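PDB 4APM: apical membrane antigen 1 from Babesia divergens, which probably helps the parasite invade host cells as a calcium-binding membrane antigen of the moving junction, represented here by its ectodomain. Local coordinates for residues 124-134 against 203-214. Residues are numbered along the deposited sequence; the frame is centred on the assembly and turned at random.
With ACT (acetate ion), chain C.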
loop_
_atom_site.group_PDB
_atom_site.type_symbol
_atom_site.label_atom_id
_atom_site.label_comp_id
_atom_site.label_asym_id
_atom_site.label_seq_id
_atom_site.Cartn_x
_atom_site.Cartn_y
_atom_site.Cartn_z
ATOM N N ASN A 124 -16.756 7.448 5.476
ATOM C CA ASN A 124 -16.152 8.236 4.409
ATOM C C ASN A 124 -16.505 7.670 3.051
ATOM O O ASN A 124 -17.166 6.626 2.961
ATOM C CB ASN A 124 -14.643 8.428 4.575
ATOM C CG ASN A 124 -13.888 7.126 4.731
ATOM O OD1 ASN A 124 -14.132 6.150 4.014
ATOM N ND2 ASN A 124 -12.898 7.131 5.633
ATOM N N ASP A 125 -16.123 8.379 1.993
ATOM C CA ASP A 125 -16.520 7.990 0.644
ATOM C C ASP A 125 -16.023 6.587 0.218
ATOM O O ASP A 125 -16.782 5.788 -0.365
ATOM C CB ASP A 125 -16.089 9.048 -0.357
ATOM C CG ASP A 125 -16.728 10.419 -0.075
ATOM O OD1 ASP A 125 -17.862 10.466 0.462
ATOM O OD2 ASP A 125 -16.070 11.449 -0.343
ATOM N N VAL A 126 -14.764 6.292 0.514
ATOM C CA VAL A 126 -14.223 5.002 0.207
ATOM C C VAL A 126 -14.986 3.916 0.974
ATOM O O VAL A 126 -15.407 2.929 0.383
ATOM C CB VAL A 126 -12.700 4.927 0.497
ATOM C CG1 VAL A 126 -12.217 3.485 0.445
ATOM C CG2 VAL A 126 -11.932 5.818 -0.490
ATOM N N ALA A 127 -15.244 4.143 2.257
ATOM C CA ALA A 127 -16.042 3.191 3.039
ATOM C C ALA A 127 -17.476 3.057 2.489
ATOM O O ALA A 127 -17.990 1.964 2.341
ATOM C CB ALA A 127 -16.059 3.571 4.508
ATOM N N ASN A 128 -18.090 4.168 2.104
ATOM C CA ASN A 128 -19.424 4.085 1.560
ATOM C C ASN A 128 -19.462 3.225 0.282
ATOM O O ASN A 128 -20.375 2.408 0.092
ATOM C CB ASN A 128 -20.000 5.483 1.301
ATOM C CG ASN A 128 -20.289 6.227 2.566
ATOM O OD1 ASN A 128 -20.172 5.667 3.682
ATOM N ND2 ASN A 128 -20.676 7.520 2.425
ATOM N N CYS A 129 -18.457 3.411 -0.567
ATOM C CA CYS A 129 -18.367 2.710 -1.812
ATOM C C CYS A 129 -18.228 1.192 -1.558
ATOM O O CYS A 129 -18.894 0.377 -2.205
ATOM C CB CYS A 129 -17.204 3.287 -2.649
ATOM S SG CYS A 129 -17.123 2.681 -4.356
ATOM N N ALA A 130 -17.453 0.838 -0.541
ATOM C CA ALA A 130 -17.214 -0.577 -0.185
ATOM C C ALA A 130 -18.495 -1.217 0.339
ATOM O O ALA A 130 -18.830 -2.334 -0.035
ATOM C CB ALA A 130 -16.110 -0.690 0.864
ATOM N N GLU A 131 -19.202 -0.490 1.196
ATOM C CA GLU A 131 -20.468 -0.968 1.766
ATOM C C GLU A 131 -21.513 -1.083 0.653
ATOM O O GLU A 131 -22.284 -2.031 0.583
ATOM C CB GLU A 131 -20.942 0.003 2.860
ATOM C CG GLU A 131 -22.184 -0.453 3.635
ATOM C CD GLU A 131 -22.535 0.487 4.775
ATOM O OE1 GLU A 131 -21.711 1.360 5.097
ATOM O OE2 GLU A 131 -23.631 0.356 5.357
ATOM N N TYR A 132 -21.465 -0.164 -0.288
ATOM C CA TYR A 132 -22.406 -0.211 -1.370
ATOM C C TYR A 132 -22.146 -1.455 -2.246
ATOM O O TYR A 132 -23.079 -2.162 -2.630
ATOM C CB TYR A 132 -22.305 1.081 -2.177
ATOM C CG TYR A 132 -23.192 1.104 -3.390
ATOM C CD1 TYR A 132 -24.574 1.179 -3.257
ATOM C CD2 TYR A 132 -22.650 1.096 -4.667
ATOM C CE1 TYR A 132 -25.396 1.209 -4.371
ATOM C CE2 TYR A 132 -23.456 1.131 -5.779
ATOM C CZ TYR A 132 -24.836 1.207 -5.622
ATOM O OH TYR A 132 -25.661 1.238 -6.728
ATOM N N ALA A 133 -20.876 -1.717 -2.553
ATOM C CA ALA A 133 -20.504 -2.941 -3.252
ATOM C C ALA A 133 -20.988 -4.180 -2.463
ATOM O O ALA A 133 -21.451 -5.161 -3.057
ATOM C CB ALA A 133 -18.988 -2.990 -3.477
ATOM N N GLY A 134 -20.928 -4.100 -1.132
ATOM C CA GLY A 134 -21.387 -5.178 -0.260
ATOM C C GLY A 134 -22.888 -5.455 -0.222
ATOM O O GLY A 134 -23.304 -6.516 0.234
ATOM N N TYR A 203 -9.092 4.133 -5.775
ATOM C CA TYR A 203 -8.995 3.126 -4.723
ATOM C C TYR A 203 -9.680 1.855 -5.194
ATOM O O TYR A 203 -10.896 1.840 -5.357
ATOM C CB TYR A 203 -9.723 3.602 -3.476
ATOM C CG TYR A 203 -9.146 4.825 -2.840
ATOM C CD1 TYR A 203 -9.323 6.088 -3.408
ATOM C CD2 TYR A 203 -8.441 4.722 -1.645
ATOM C CE1 TYR A 203 -8.786 7.193 -2.827
ATOM C CE2 TYR A 203 -7.933 5.829 -1.030
ATOM C CZ TYR A 203 -8.116 7.066 -1.630
ATOM O OH TYR A 203 -7.576 8.161 -1.020
ATOM N N TYR A 204 -8.904 0.802 -5.412
ATOM C CA TYR A 204 -9.453 -0.532 -5.703
ATOM C C TYR A 204 -9.647 -1.277 -4.386
ATOM O O TYR A 204 -8.747 -1.332 -3.549
ATOM C CB TYR A 204 -8.476 -1.312 -6.589
ATOM C CG TYR A 204 -8.998 -2.638 -7.123
ATOM C CD1 TYR A 204 -8.982 -3.792 -6.334
ATOM C CD2 TYR A 204 -9.465 -2.743 -8.428
ATOM C CE1 TYR A 204 -9.439 -5.009 -6.838
ATOM C CE2 TYR A 204 -9.948 -3.948 -8.936
ATOM C CZ TYR A 204 -9.935 -5.074 -8.134
ATOM O OH TYR A 204 -10.387 -6.255 -8.619
ATOM N N GLY A 205 -10.800 -1.894 -4.201
ATOM C CA GLY A 205 -10.978 -2.663 -2.988
ATOM C C GLY A 205 -12.099 -3.651 -3.083
ATOM O O GLY A 205 -12.768 -3.768 -4.120
ATOM N N SER A 206 -12.342 -4.319 -1.962
ATOM C CA SER A 206 -13.359 -5.307 -1.872
ATOM C C SER A 206 -14.404 -4.778 -0.914
ATOM O O SER A 206 -14.152 -3.840 -0.182
ATOM C CB SER A 206 -12.753 -6.603 -1.313
ATOM O OG SER A 206 -12.849 -6.612 0.094
ATOM N N SER A 207 -15.527 -5.469 -0.821
ATOM C CA SER A 207 -16.614 -5.030 0.051
ATOM C C SER A 207 -16.285 -5.207 1.536
ATOM O O SER A 207 -17.056 -4.813 2.390
ATOM C CB SER A 207 -17.872 -5.786 -0.293
ATOM O OG SER A 207 -17.733 -7.145 0.092
ATOM N N ARG A 208 -15.115 -5.755 1.844
ATOM C CA ARG A 208 -14.738 -5.953 3.227
ATOM C C ARG A 208 -13.792 -4.902 3.760
ATOM O O ARG A 208 -13.229 -5.052 4.831
ATOM C CB ARG A 208 -14.176 -7.345 3.404
ATOM C CG ARG A 208 -15.294 -8.346 3.269
ATOM C CD ARG A 208 -14.837 -9.769 3.170
ATOM N NE ARG A 208 -15.973 -10.533 2.668
ATOM C CZ ARG A 208 -16.029 -11.855 2.607
ATOM N NH1 ARG A 208 -15.005 -12.595 3.029
ATOM N NH2 ARG A 208 -17.129 -12.433 2.153
ATOM N N VAL A 209 -13.646 -3.816 3.017
ATOM C CA VAL A 209 -12.813 -2.714 3.446
ATOM C C VAL A 209 -13.255 -2.207 4.808
ATOM O O VAL A 209 -14.440 -1.934 5.041
ATOM C CB VAL A 209 -12.767 -1.607 2.374
ATOM C CG1 VAL A 209 -12.338 -0.257 2.976
ATOM C CG2 VAL A 209 -11.830 -2.062 1.242
ATOM N N ASP A 210 -12.306 -2.243 5.734
ATOM C CA ASP A 210 -12.414 -1.642 7.055
ATOM C C ASP A 210 -13.048 -0.218 6.994
ATOM O O ASP A 210 -12.548 0.660 6.273
ATOM C CB ASP A 210 -10.985 -1.604 7.665
ATOM C CG ASP A 210 -10.991 -1.360 9.158
ATOM O OD1 ASP A 210 -12.041 -0.918 9.676
ATOM O OD2 ASP A 210 -9.956 -1.609 9.815
ATOM N N LYS A 211 -14.150 0.003 7.728
ATOM C CA LYS A 211 -14.722 1.345 7.874
ATOM C C LYS A 211 -13.646 2.316 8.349
ATOM O O LYS A 211 -13.696 3.529 8.068
ATOM C CB LYS A 211 -15.876 1.387 8.902
ATOM C CG LYS A 211 -16.796 0.177 8.980
ATOM C CD LYS A 211 -17.499 -0.096 7.673
ATOM C CE LYS A 211 -18.961 0.310 7.693
ATOM N NZ LYS A 211 -19.583 -0.244 6.456
ATOM N N LYS A 212 -12.712 1.797 9.130
ATOM C CA LYS A 212 -11.649 2.617 9.667
ATOM C C LYS A 212 -10.348 2.404 8.883
ATOM O O LYS A 212 -9.255 2.545 9.429
ATOM C CB LYS A 212 -11.472 2.352 11.160
ATOM C CG LYS A 212 -12.668 2.833 11.979
ATOM C CD LYS A 212 -12.949 1.946 13.188
ATOM C CE LYS A 212 -12.143 2.378 14.413
ATOM N NZ LYS A 212 -12.464 1.569 15.635
ATOM N N TRP A 213 -10.477 2.106 7.586
ATOM C CA TRP A 213 -9.305 1.920 6.723
ATOM C C TRP A 213 -8.254 2.990 6.920
ATOM O O TRP A 213 -7.070 2.689 7.055
ATOM C CB TRP A 213 -9.710 1.806 5.247
ATOM C CG TRP A 213 -10.358 3.053 4.681
ATOM C CD1 TRP A 213 -11.701 3.360 4.645
ATOM C CD2 TRP A 213 -9.698 4.131 3.934
ATOM N NE1 TRP A 213 -11.907 4.555 4.013
ATOM C CE2 TRP A 213 -10.743 5.059 3.550
ATOM C CE3 TRP A 213 -8.376 4.407 3.568
ATOM C CZ2 TRP A 213 -10.470 6.229 2.856
ATOM C CZ3 TRP A 213 -8.103 5.600 2.913
ATOM C CH2 TRP A 213 -9.129 6.495 2.556
ATOM N N GLU A 214 -8.696 4.233 7.070
ATOM C CA GLU A 214 -7.783 5.362 7.158
ATOM C C GLU A 214 -6.866 5.344 8.354
ATOM O O GLU A 214 -5.769 5.841 8.276
ATOM C CB GLU A 214 -8.532 6.671 7.122
ATOM C CG GLU A 214 -8.460 7.339 5.777
ATOM C CD GLU A 214 -8.600 8.845 5.884
ATOM O OE1 GLU A 214 -9.725 9.324 6.194
ATOM O OE2 GLU A 214 -7.571 9.539 5.680
HETATM C C ACT C . -11.666 9.419 0.801
HETATM O O ACT C . -10.701 9.892 1.456
HETATM O OXT ACT C . -12.567 8.682 1.306
HETATM C CH3 ACT C . -11.725 9.773 -0.651
HETATM O O HOH W 1 -15.784 5.383 7.299
HETATM O O HOH W 2 -11.340 5.235 7.327
HETATM O O HOH W 3 -17.447 0.175 4.497
#
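Asn124 and Trp213 both place CG between their own backbone N and carbonyl carbon (chi1 54° and 64°), and these turns bring the amide of one to the indole edge of the other. Asn124 is the N-cap of helix 125-134, which packs on the five-stranded antiparallel sheet of a PAN-like domain of AMA1 and is tied to strand 158-161 by the Cys129–Cys159 disulfide. Its OD1 accepts two bonds: the capping N-H of Ala127, nearly in line with the C=O, and Trp213 NE1 at 2.7 Å, with the amide and ring planes 69° apart. This shared oxygen ties the start of helix 125-134 to the first residue of the short helix 213-216. Val126 wedges between two aromatic rings. CG1 lies over the indole's five-membered ring, while CG2 sits above the centre of the Tyr203 ring, 3.7 Å from its centroid. One turn on, the small Ala130 lets the loop come close: its CB is 3.8 Å from Val209 CB, and its carbonyl oxygen meets Ser207 CA in a C-H...O contact. Ser207 CB then rests on Gly134 CA. On the outer side, Lys211 bends at chi2 and chi3 to reach the extended Glu131, making a salt bridge whose hydrogen bond is weak. Water joins the same surfaces: one molecule links Asn124 N to Lys211 O, and a second accepts hydrogen bonds from Asn124 ND2 and Glu214 N and donates to Lys211 O. A third bridges Ala127 O and Lys211 NZ, at 2.9 Å from each.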